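Cytolethal distending toxin protein C (Haemophilus ducreyi, PDB 1SR4) forms, with the A and B subunits, the tripartite cytolethal distending toxin, in which this ricin-like subunit probably helps bind carbohydrate on host cells. Local coordinates at residues His39-Leu42 and Ser43-Glu47; Ile49-Lys52 and Gly53-Glu57; Ile107-Leu111 and Leu112-Ile116; Ile116-Asp120 and Phe121-Lys125. All coordinates share one frame; numbering follows the deposited sequence.

How the contacts relate
Contact 3 (107-116) is the buried one; contacts 1 (39-47) and 4 (116-125) are partly buried, and contact 2 (49-57) lies at the surface. Contacts 1 and 2 hold the two ends of strand 46-50, their centres about 25 Å apart on opposite sides of the chain's centre. Contacts 3 and 4 follow one another through I116 and both use strand 115-117. Contacts 2 and 3 touch where Y56 packs on A110. The chemistry follows the place: hydroxyls reinforce a 3-10 turn in contact 1, a tyrosine meets a glutamate beside the B subunit in contact 2, and aspartates bind backbone N-H groups within the tight loops of contacts 3 and 4.

Contact 1: His39-Leu42 and Ser43-Glu47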
loop_
_atom_site.group_PDB
_atom_site.type_symbol
_atom_site.label_atom_id
_atom_site.label_comp_id
_atom_site.label_asym_id
_atom_site.label_seq_id
_atom_site.Cartn_x
_atom_site.Cartn_y
_atom_site.Cartn_z
ATOM N N HIS C 39 4.890 24.426 17.222
ATOM C CA HIS C 39 4.430 23.442 18.194
ATOM C C HIS C 39 3.024 22.931 17.885
ATOM O O HIS C 39 2.461 22.153 18.645
ATOM C CB HIS C 39 4.515 24.019 19.617
ATOM C CG HIS C 39 5.888 24.500 19.994
ATOM N ND1 HIS C 39 7.028 23.752 19.777
ATOM C CD2 HIS C 39 6.305 25.660 20.563
ATOM C CE1 HIS C 39 8.086 24.428 20.194
ATOM N NE2 HIS C 39 7.676 25.589 20.675
ATOM N N ASN C 40 2.465 23.368 16.759
ATOM C CA ASN C 40 1.136 22.916 16.325
ATOM C C ASN C 40 1.431 21.761 15.367
ATOM O O ASN C 40 2.305 21.882 14.509
ATOM C CB ASN C 40 0.410 24.027 15.579
ATOM C CG ASN C 40 -0.959 23.602 15.091
ATOM O OD1 ASN C 40 -1.146 22.471 14.640
ATOM N ND2 ASN C 40 -1.926 24.517 15.162
ATOM N N TYR C 41 0.717 20.644 15.491
ATOM C CA TYR C 41 1.034 19.521 14.626
ATOM C C TYR C 41 0.856 19.766 13.122
ATOM O O TYR C 41 1.564 19.157 12.304
ATOM C CB TYR C 41 0.310 18.243 15.106
ATOM C CG TYR C 41 -1.200 18.169 14.951
ATOM C CD1 TYR C 41 -1.773 17.730 13.758
ATOM C CD2 TYR C 41 -2.051 18.446 16.028
ATOM C CE1 TYR C 41 -3.147 17.554 13.634
ATOM C CE2 TYR C 41 -3.436 18.276 15.915
ATOM C CZ TYR C 41 -3.973 17.826 14.715
ATOM O OH TYR C 41 -5.330 17.607 14.593
ATOM N N LEU C 42 -0.042 20.669 12.742
ATOM C CA LEU C 42 -0.230 20.943 11.319
ATOM C C LEU C 42 1.041 21.482 10.655
ATOM O O LEU C 42 1.136 21.520 9.429
ATOM C CB LEU C 42 -1.402 21.918 11.084
ATOM C CG LEU C 42 -2.812 21.356 11.319
ATOM C CD1 LEU C 42 -3.835 22.434 10.957
ATOM C CD2 LEU C 42 -3.051 20.085 10.477
ATOM N N SER C 43 2.014 21.898 11.462
ATOM C CA SER C 43 3.263 22.393 10.914
ATOM C C SER C 43 4.084 21.241 10.329
ATOM O O SER C 43 5.083 21.477 9.647
ATOM C CB SER C 43 4.082 23.111 11.989
ATOM O OG SER C 43 4.474 22.220 13.013
ATOM N N THR C 44 3.669 20.001 10.602
ATOM C CA THR C 44 4.384 18.831 10.084
ATOM C C THR C 44 3.617 18.134 8.962
ATOM O O THR C 44 4.083 17.118 8.421
ATOM C CB THR C 44 4.649 17.771 11.178
ATOM O OG1 THR C 44 3.395 17.252 11.644
ATOM C CG2 THR C 44 5.420 18.373 12.356
ATOM N N HIS C 45 2.452 18.685 8.611
ATOM C CA HIS C 45 1.599 18.116 7.560
ATOM C C HIS C 45 1.753 18.783 6.199
ATOM O O HIS C 45 1.974 19.996 6.107
ATOM C CB HIS C 45 0.109 18.229 7.928
ATOM C CG HIS C 45 -0.312 17.375 9.083
ATOM N ND1 HIS C 45 -1.606 16.928 9.234
ATOM C CD2 HIS C 45 0.374 16.913 10.155
ATOM C CE1 HIS C 45 -1.702 16.229 10.353
ATOM N NE2 HIS C 45 -0.516 16.205 10.931
ATOM N N TRP C 46 1.602 17.970 5.156
ATOM C CA TRP C 46 1.649 18.408 3.767
ATOM C C TRP C 46 0.616 17.609 3.005
ATOM O O TRP C 46 0.304 16.464 3.371
ATOM C CB TRP C 46 3.001 18.118 3.116
ATOM C CG TRP C 46 4.157 18.747 3.809
ATOM C CD1 TRP C 46 4.953 18.182 4.760
ATOM C CD2 TRP C 46 4.657 20.070 3.596
ATOM N NE1 TRP C 46 5.927 19.076 5.148
ATOM C CE2 TRP C 46 5.766 20.240 4.445
ATOM C CE3 TRP C 46 4.277 21.124 2.760
ATOM C CZ2 TRP C 46 6.503 21.431 4.489
ATOM C CZ3 TRP C 46 5.003 22.295 2.796
ATOM C CH2 TRP C 46 6.108 22.441 3.655
ATOM N N GLU C 47 0.084 18.218 1.952
ATOM C CA GLU C 47 -0.854 17.550 1.068
ATOM C C GLU C 47 0.002 17.192 -0.136
ATOM O O GLU C 47 0.745 18.035 -0.658
ATOM C CB GLU C 47 -1.980 18.496 0.648
ATOM C CG GLU C 47 -2.818 18.957 1.836
ATOM C CD GLU C 47 -3.856 19.992 1.455
ATOM O OE1 GLU C 47 -3.675 20.665 0.413
ATOM O OE2 GLU C 47 -4.840 20.141 2.211
HETATM O O HOH W 1 0.317 21.976 6.640
#
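L42 lays its CD2 methyl over one face of the H45 imidazole, 4.1 Å from the ring centroid, a CH-pi contact. The Y41 ring meets the same histidine obliquely, with planes 49° apart; H45 NE2 stands at the edge of the phenol, 3.4 Å from Y41 CD1. The histidine is held outside the turn as well, NE2 by the carbonyl of F150 and ND1 by R19. Beneath the side chains, two carbonyls are each gripped twice. N40 O accepts from S43 N and, at 2.7 Å, from S43 OG, which arrives nearly head-on to the carbonyl. Y41 O takes T44 N from above its plane and T44 OG1 within it, at 2.7 Å. Both hydroxyls can curl back because OG of S43 and OG1 of T44 sit between the backbone N and carbonyl carbon (chi1 64° in each). Further out, N40 OD1 receives L42 N at 2.8 Å, and one water donates to both L42 O and H45 O. The whole is a one-turn 3-10 segment, entered through an Asx turn at N40 and leading through H45 into strand 46-50 of the β-trefoil domain.

Contact 2: Ile49-Lys52 and Gly53-Glu57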
loop_
_atom_site.group_PDB
_atom_site.type_symbol
_atom_site.label_atom_id
_atom_site.label_comp_id
_atom_site.label_asym_id
_atom_site.label_seq_id
_atom_site.Cartn_x
_atom_site.Cartn_y
_atom_site.Cartn_z
ATOM N N ILE C 49 0.351 16.554 -3.873
ATOM C CA ILE C 49 -0.385 16.754 -5.116
ATOM C C ILE C 49 0.519 16.518 -6.323
ATOM O O ILE C 49 1.695 16.870 -6.304
ATOM C CB ILE C 49 -1.008 18.178 -5.176
ATOM C CG1 ILE C 49 0.085 19.238 -5.176
ATOM C CG2 ILE C 49 -1.920 18.414 -3.969
ATOM C CD1 ILE C 49 0.552 19.599 -6.568
ATOM N N ASP C 50 -0.019 15.908 -7.372
ATOM C CA ASP C 50 0.789 15.629 -8.555
ATOM C C ASP C 50 0.870 16.830 -9.477
ATOM O O ASP C 50 -0.135 17.482 -9.729
ATOM C CB ASP C 50 0.214 14.445 -9.339
ATOM C CG ASP C 50 0.280 13.146 -8.560
ATOM O OD1 ASP C 50 0.858 13.149 -7.454
ATOM O OD2 ASP C 50 -0.239 12.125 -9.049
ATOM N N TYR C 51 2.065 17.109 -9.987
ATOM C CA TYR C 51 2.243 18.220 -10.907
ATOM C C TYR C 51 1.933 17.743 -12.329
ATOM O O TYR C 51 2.487 16.746 -12.793
ATOM C CB TYR C 51 3.668 18.752 -10.841
ATOM C CG TYR C 51 3.831 19.989 -11.671
ATOM C CD1 TYR C 51 3.082 21.132 -11.394
ATOM C CD2 TYR C 51 4.687 20.009 -12.756
ATOM C CE1 TYR C 51 3.186 22.271 -12.188
ATOM C CE2 TYR C 51 4.794 21.141 -13.561
ATOM C CZ TYR C 51 4.043 22.267 -13.270
ATOM O OH TYR C 51 4.160 23.393 -14.061
ATOM N N LYS C 52 1.055 18.464 -13.019
ATOM C CA LYS C 52 0.632 18.072 -14.356
ATOM C C LYS C 52 1.309 18.777 -15.529
ATOM O O LYS C 52 1.085 18.402 -16.680
ATOM C CB LYS C 52 -0.884 18.248 -14.479
ATOM C CG LYS C 52 -1.679 17.698 -13.295
ATOM C CD LYS C 52 -1.369 16.228 -13.023
ATOM C CE LYS C 52 -1.839 15.318 -14.152
ATOM N NZ LYS C 52 -3.319 15.262 -14.260
ATOM N N GLY C 53 2.133 19.781 -15.246
ATOM C CA GLY C 53 2.811 20.499 -16.316
ATOM C C GLY C 53 3.864 19.648 -16.995
ATOM O O GLY C 53 4.395 18.715 -16.395
ATOM N N LYS C 54 4.199 19.985 -18.238
ATOM C CA LYS C 54 5.172 19.197 -18.988
ATOM C C LYS C 54 6.520 19.868 -19.245
ATOM O O LYS C 54 7.307 19.383 -20.053
ATOM C CB LYS C 54 4.556 18.774 -20.329
ATOM C CG LYS C 54 3.288 17.934 -20.191
ATOM C CD LYS C 54 3.575 16.626 -19.459
ATOM C CE LYS C 54 2.297 15.958 -18.988
ATOM N NZ LYS C 54 1.291 15.868 -20.081
ATOM N N GLU C 55 6.816 20.954 -18.545
ATOM C CA GLU C 55 8.071 21.645 -18.795
ATOM C C GLU C 55 9.321 21.043 -18.173
ATOM O O GLU C 55 10.425 21.508 -18.451
ATOM C CB GLU C 55 7.967 23.107 -18.359
ATOM C CG GLU C 55 7.761 23.293 -16.875
ATOM C CD GLU C 55 6.296 23.273 -16.483
ATOM O OE1 GLU C 55 5.566 22.371 -16.930
ATOM O OE2 GLU C 55 5.879 24.166 -15.719
ATOM N N TYR C 56 9.170 20.006 -17.351
ATOM C CA TYR C 56 10.325 19.401 -16.688
ATOM C C TYR C 56 10.546 17.945 -17.092
ATOM O O TYR C 56 11.112 17.160 -16.321
ATOM C CB TYR C 56 10.152 19.475 -15.158
ATOM C CG TYR C 56 9.838 20.860 -14.621
ATOM C CD1 TYR C 56 10.770 21.890 -14.704
ATOM C CD2 TYR C 56 8.598 21.144 -14.060
ATOM C CE1 TYR C 56 10.474 23.182 -14.246
ATOM C CE2 TYR C 56 8.287 22.434 -13.596
ATOM C CZ TYR C 56 9.226 23.448 -13.697
ATOM O OH TYR C 56 8.907 24.729 -13.288
ATOM N N GLU C 57 10.128 17.569 -18.291
ATOM C CA GLU C 57 10.297 16.179 -18.684
ATOM C C GLU C 57 11.727 15.733 -18.971
ATOM O O GLU C 57 12.048 14.563 -18.788
ATOM C CB GLU C 57 9.419 15.843 -19.890
ATOM C CG GLU C 57 7.939 15.908 -19.571
ATOM C CD GLU C 57 7.544 14.970 -18.432
ATOM O OE1 GLU C 57 7.641 13.745 -18.632
ATOM O OE2 GLU C 57 7.142 15.459 -17.342
HETATM O O HOH W 2 3.545 16.321 -15.382
#
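Y51 lays one face of its ring over the backbone of G53, whose N sits 3.4 Å from Y51 CE2, offset toward the rim. The phenol reaches that position because CG lies opposite the backbone N (chi1 -174°), which sends the ring forward along the chain. At the far end of the ring Y51 OH donates to E55 OE2 at 2.5 Å, a short bond. The oxygen is met on its syn side, 33° out of the carboxylate plane, while the side chains cross at about a right angle. E55 turns back for this: its CG stands between the backbone N and carbonyl carbon, and the chain bends at chi2. The first torsion sets E55 CG over the centre of the Y56 ring, and the bend at chi2 turns the carboxylate back to Y51. Y56 in turn brings its edge to Y51, with CE2 of one ring 3.7 Å from CE2 of the other, in an oblique pair with planes 45° apart. The Y56 hydroxyl is held by D91 and T90 at helix 90-93, so the second tyrosine ties the loop to a neighbouring part of the chain. Along the backbone, one water bridges Y51 O and G53 O, donating to both. K52 NZ bonds to S16 O of the cytolethal distending toxin protein B chain, and D50 contacts that chain too. This is the exit of strand 46-50 into the loop that leads to strand 64-69, running through a type I β turn from K54 to E57 beside the interface with the B subunit.

Contact 3: Ile107-Leu111 and Leu112-Ile116; sequences IKDAL and LGFCI
The carboxylate of D109 and the F114 ring lie next to each other, the ring carrying L112 CB over one face, offset toward its rim, while D109 OD1 approaches it obliquely. Each oxygen of the carboxylate takes one backbone N-H. OD1 accepts from F114 N at 2.7 Å, nearly in line with its C-O bond, and OD2 accepts from L112 N at 2.7 Å, from above the carboxylate plane. The group is folded over the turn because its CG sits between the backbone N and carbonyl carbon (chi1 66°). D109 O adds a third tie, to G113 N at 3.1 Å, so one residue fixes the backbone of L112, G113 and F114. G113 has a positive phi of 75°, which lets the chain reverse. Beyond the turn I116 N donates to I107 O at 2.8 Å, and on that side the methyls I107 CG2 and I116 CD1 meet at 3.7 Å. The aliphatic part of K108 runs past C115, with CD 3.9 Å from SG, before NZ reaches its salt-bridge partner D61; C115 is itself joined to C129 by a disulfide. The contact is a tight chain reversal with a single bridge, K108 with C115, in which D109 binds the turn's N-H groups; it carries the chain from strand 105-109 to strand 115-117 of the β-trefoil domain.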
loop_
_atom_site.group_PDB
_atom_site.type_symbol
_atom_site.label_atom_id
_atom_site.label_comp_id
_atom_site.label_asym_id
_atom_site.label_seq_id
_atom_site.Cartn_x
_atom_site.Cartn_y
_atom_site.Cartn_z
ATOM N N ILE C 107 14.341 12.179 -3.530
ATOM C CA ILE C 107 13.532 13.286 -4.023
ATOM C C ILE C 107 14.415 14.287 -4.746
ATOM O O ILE C 107 15.382 14.794 -4.168
ATOM C CB ILE C 107 12.798 14.035 -2.889
ATOM C CG1 ILE C 107 11.902 13.067 -2.107
ATOM C CG2 ILE C 107 11.948 15.167 -3.493
ATOM C CD1 ILE C 107 11.169 13.711 -0.924
ATOM N N LYS C 108 14.101 14.560 -6.009
ATOM C CA LYS C 108 14.879 15.534 -6.761
ATOM C C LYS C 108 14.019 16.749 -7.057
ATOM O O LYS C 108 12.786 16.678 -6.963
ATOM C CB LYS C 108 15.372 14.927 -8.088
ATOM C CG LYS C 108 16.222 13.683 -7.901
ATOM C CD LYS C 108 17.218 13.497 -9.029
ATOM C CE LYS C 108 16.657 12.668 -10.158
ATOM N NZ LYS C 108 17.707 12.432 -11.202
ATOM N N ASP C 109 14.663 17.874 -7.377
ATOM C CA ASP C 109 13.909 19.058 -7.765
ATOM C C ASP C 109 13.706 18.859 -9.275
ATOM O O ASP C 109 14.547 18.251 -9.956
ATOM C CB ASP C 109 14.679 20.356 -7.455
ATOM C CG ASP C 109 15.940 20.515 -8.288
ATOM O OD1 ASP C 109 16.833 19.639 -8.211
ATOM O OD2 ASP C 109 16.034 21.527 -9.021
ATOM N N ALA C 110 12.577 19.325 -9.792
ATOM C CA ALA C 110 12.270 19.155 -11.200
ATOM C C ALA C 110 13.133 19.999 -12.114
ATOM O O ALA C 110 13.472 19.571 -13.211
ATOM C CB ALA C 110 10.792 19.462 -11.457
ATOM N N LEU C 111 13.487 21.195 -11.666
ATOM C CA LEU C 111 14.274 22.101 -12.493
ATOM C C LEU C 111 15.724 21.691 -12.755
ATOM O O LEU C 111 16.156 21.661 -13.907
ATOM C CB LEU C 111 14.276 23.510 -11.893
ATOM C CG LEU C 111 15.054 24.538 -12.732
ATOM C CD1 LEU C 111 14.244 24.883 -13.984
ATOM C CD2 LEU C 111 15.305 25.787 -11.933
ATOM N N LEU C 112 16.460 21.358 -11.695
ATOM C CA LEU C 112 17.878 21.024 -11.821
ATOM C C LEU C 112 18.237 19.551 -11.801
ATOM O O LEU C 112 19.346 19.174 -12.212
ATOM C CB LEU C 112 18.663 21.721 -10.704
ATOM C CG LEU C 112 18.541 23.246 -10.617
ATOM C CD1 LEU C 112 19.143 23.736 -9.301
ATOM C CD2 LEU C 112 19.242 23.887 -11.799
ATOM N N GLY C 113 17.323 18.717 -11.309
ATOM C CA GLY C 113 17.621 17.304 -11.234
ATOM C C GLY C 113 18.582 17.005 -10.092
ATOM O O GLY C 113 19.274 15.990 -10.117
ATOM N N PHE C 114 18.645 17.895 -9.101
ATOM C CA PHE C 114 19.504 17.699 -7.927
ATOM C C PHE C 114 18.698 16.873 -6.912
ATOM O O PHE C 114 17.475 16.794 -7.018
ATOM C CB PHE C 114 19.863 19.034 -7.268
ATOM C CG PHE C 114 20.923 19.833 -7.988
ATOM C CD1 PHE C 114 21.369 19.479 -9.251
ATOM C CD2 PHE C 114 21.452 20.975 -7.394
ATOM C CE1 PHE C 114 22.316 20.253 -9.919
ATOM C CE2 PHE C 114 22.399 21.757 -8.052
ATOM C CZ PHE C 114 22.830 21.391 -9.318
ATOM N N CYS C 115 19.378 16.292 -5.922
ATOM C CA CYS C 115 18.724 15.469 -4.895
ATOM C C CYS C 115 18.619 16.188 -3.549
ATOM O O CYS C 115 19.529 16.901 -3.145
ATOM C CB CYS C 115 19.520 14.177 -4.655
ATOM S SG CYS C 115 19.559 12.920 -5.974
ATOM N N ILE C 116 17.513 15.984 -2.840
ATOM C CA ILE C 116 17.345 16.581 -1.523
ATOM C C ILE C 116 17.985 15.612 -0.540
ATOM O O ILE C 116 17.663 14.425 -0.533
ATOM C CB ILE C 116 15.848 16.727 -1.146
ATOM C CG1 ILE C 116 15.164 17.695 -2.112
ATOM C CG2 ILE C 116 15.716 17.193 0.314
ATOM C CD1 ILE C 116 13.698 17.979 -1.759
HETATM O O HOH W 3 16.923 12.405 -2.256
#

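Contact 4: Ile116-Asp120 and Phe121-Lys125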
loop_
_atom_site.group_PDB
_atom_site.type_symbol
_atom_site.label_atom_id
_atom_site.label_comp_id
_atom_site.label_asym_id
_atom_site.label_seq_id
_atom_site.Cartn_x
_atom_site.Cartn_y
_atom_site.Cartn_z
ATOM N N ILE C 116 17.513 15.984 -2.840
ATOM C CA ILE C 116 17.345 16.581 -1.523
ATOM C C ILE C 116 17.985 15.612 -0.540
ATOM O O ILE C 116 17.663 14.425 -0.533
ATOM C CB ILE C 116 15.848 16.727 -1.146
ATOM C CG1 ILE C 116 15.164 17.695 -2.112
ATOM C CG2 ILE C 116 15.716 17.193 0.314
ATOM C CD1 ILE C 116 13.698 17.979 -1.759
ATOM N N THR C 117 18.882 16.107 0.297
ATOM C CA THR C 117 19.551 15.240 1.266
ATOM C C THR C 117 19.511 15.859 2.659
ATOM O O THR C 117 19.282 17.064 2.812
ATOM C CB THR C 117 21.045 15.031 0.909
ATOM O OG1 THR C 117 21.720 16.297 0.939
ATOM C CG2 THR C 117 21.193 14.408 -0.465
ATOM N N SER C 118 19.707 15.021 3.670
ATOM C CA SER C 118 19.765 15.485 5.049
ATOM C C SER C 118 20.758 14.563 5.758
ATOM O O SER C 118 20.448 13.403 6.015
ATOM C CB SER C 118 18.402 15.396 5.723
ATOM O OG SER C 118 18.481 15.915 7.040
ATOM N N HIS C 119 21.941 15.087 6.066
ATOM C CA HIS C 119 23.008 14.318 6.719
ATOM C C HIS C 119 23.097 14.504 8.223
ATOM O O HIS C 119 23.932 13.877 8.880
ATOM C CB HIS C 119 24.374 14.717 6.144
ATOM C CG HIS C 119 24.623 14.228 4.754
ATOM N ND1 HIS C 119 24.228 14.928 3.632
ATOM C CD2 HIS C 119 25.237 13.110 4.304
ATOM C CE1 HIS C 119 24.595 14.262 2.551
ATOM N NE2 HIS C 119 25.207 13.155 2.930
ATOM N N ASP C 120 22.264 15.370 8.777
ATOM C CA ASP C 120 22.344 15.637 10.205
ATOM C C ASP C 120 21.155 16.483 10.643
ATOM O O ASP C 120 20.377 16.948 9.797
ATOM C CB ASP C 120 23.672 16.358 10.490
ATOM C CG ASP C 120 23.941 16.561 11.982
ATOM O OD1 ASP C 120 23.556 15.702 12.811
ATOM O OD2 ASP C 120 24.571 17.587 12.321
ATOM N N PHE C 121 21.011 16.671 11.955
ATOM C CA PHE C 121 19.917 17.466 12.516
ATOM C C PHE C 121 19.705 18.779 11.785
ATOM O O PHE C 121 20.652 19.508 11.503
ATOM C CB PHE C 121 20.180 17.815 13.994
ATOM C CG PHE C 121 20.111 16.643 14.926
ATOM C CD1 PHE C 121 18.878 16.176 15.382
ATOM C CD2 PHE C 121 21.274 16.004 15.354
ATOM C CE1 PHE C 121 18.800 15.094 16.250
ATOM C CE2 PHE C 121 21.209 14.912 16.229
ATOM C CZ PHE C 121 19.968 14.460 16.673
ATOM N N ASP C 122 18.450 19.072 11.477
ATOM C CA ASP C 122 18.112 20.323 10.838
ATOM C C ASP C 122 19.010 20.733 9.648
ATOM O O ASP C 122 19.207 21.921 9.385
ATOM C CB ASP C 122 18.077 21.382 11.947
ATOM C CG ASP C 122 17.236 20.919 13.149
ATOM O OD1 ASP C 122 16.010 20.746 12.982
ATOM O OD2 ASP C 122 17.785 20.697 14.251
ATOM N N ASP C 123 19.538 19.732 8.938
ATOM C CA ASP C 123 20.366 19.931 7.739
ATOM C C ASP C 123 19.465 19.522 6.573
ATOM O O ASP C 123 18.900 18.434 6.573
ATOM C CB ASP C 123 21.604 19.016 7.755
ATOM C CG ASP C 123 22.311 18.942 6.389
ATOM O OD1 ASP C 123 22.891 19.957 5.955
ATOM O OD2 ASP C 123 22.288 17.866 5.741
ATOM N N LEU C 124 19.314 20.393 5.591
ATOM C CA LEU C 124 18.467 20.082 4.455
ATOM C C LEU C 124 18.985 20.846 3.259
ATOM O O LEU C 124 18.939 22.069 3.236
ATOM C CB LEU C 124 17.019 20.492 4.741
ATOM C CG LEU C 124 15.946 20.005 3.761
ATOM C CD1 LEU C 124 15.850 18.491 3.839
ATOM C CD2 LEU C 124 14.588 20.617 4.105
ATOM N N LYS C 125 19.484 20.129 2.263
ATOM C CA LYS C 125 19.989 20.800 1.086
ATOM C C LYS C 125 19.671 20.058 -0.191
ATOM O O LYS C 125 19.263 18.897 -0.166
ATOM C CB LYS C 125 21.493 21.030 1.209
ATOM C CG LYS C 125 22.261 19.869 1.785
ATOM C CD LYS C 125 23.645 20.322 2.264
ATOM C CE LYS C 125 23.536 21.415 3.325
ATOM N NZ LYS C 125 24.867 21.881 3.826
#
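F121 opens the return limb beside D120: its N donates weakly to D120 OD1, and CD2 of the ring lies 3.4 Å from that oxygen, with ring and carboxylate planes 71° apart. Outside the loop the phenyl packs on Y89 of the A subunit. D122 takes a left-handed backbone shape at the third position of a type II β turn, and its N is bound by Q29. D123 then closes that turn, its N donating to D120 O at 3.0 Å. Its carboxylate swings across to the other limb, CG lying opposite the backbone N (chi1 166°), and OD2 receives H119 N at 2.8 Å through its anti lone pair. The imidazole of H119 runs alongside, with this oxygen at its edge. D123 O takes a further bond from S118 OG at 2.6 Å, in the carbonyl plane. The two limbs thus form a β hairpin in the β-trefoil domain, with strand 115-117 on one side and strand 125-127 on the other. L124 turns its CD1 methyl toward I116 CG2, 3.8 Å away, on the side where F77 also packs against both residues. K125 pairs with T117 as an antiparallel hydrogen-bonded pair: K125 O accepts from T117 N at 2.9 Å, and K125 N donates to T117 O. CG of this lysine passes T117 OG1, a hydroxyl hydrogen-bonded to E127, while NZ reaches back to D123 OD1 in a salt bridge of 3.5 Å.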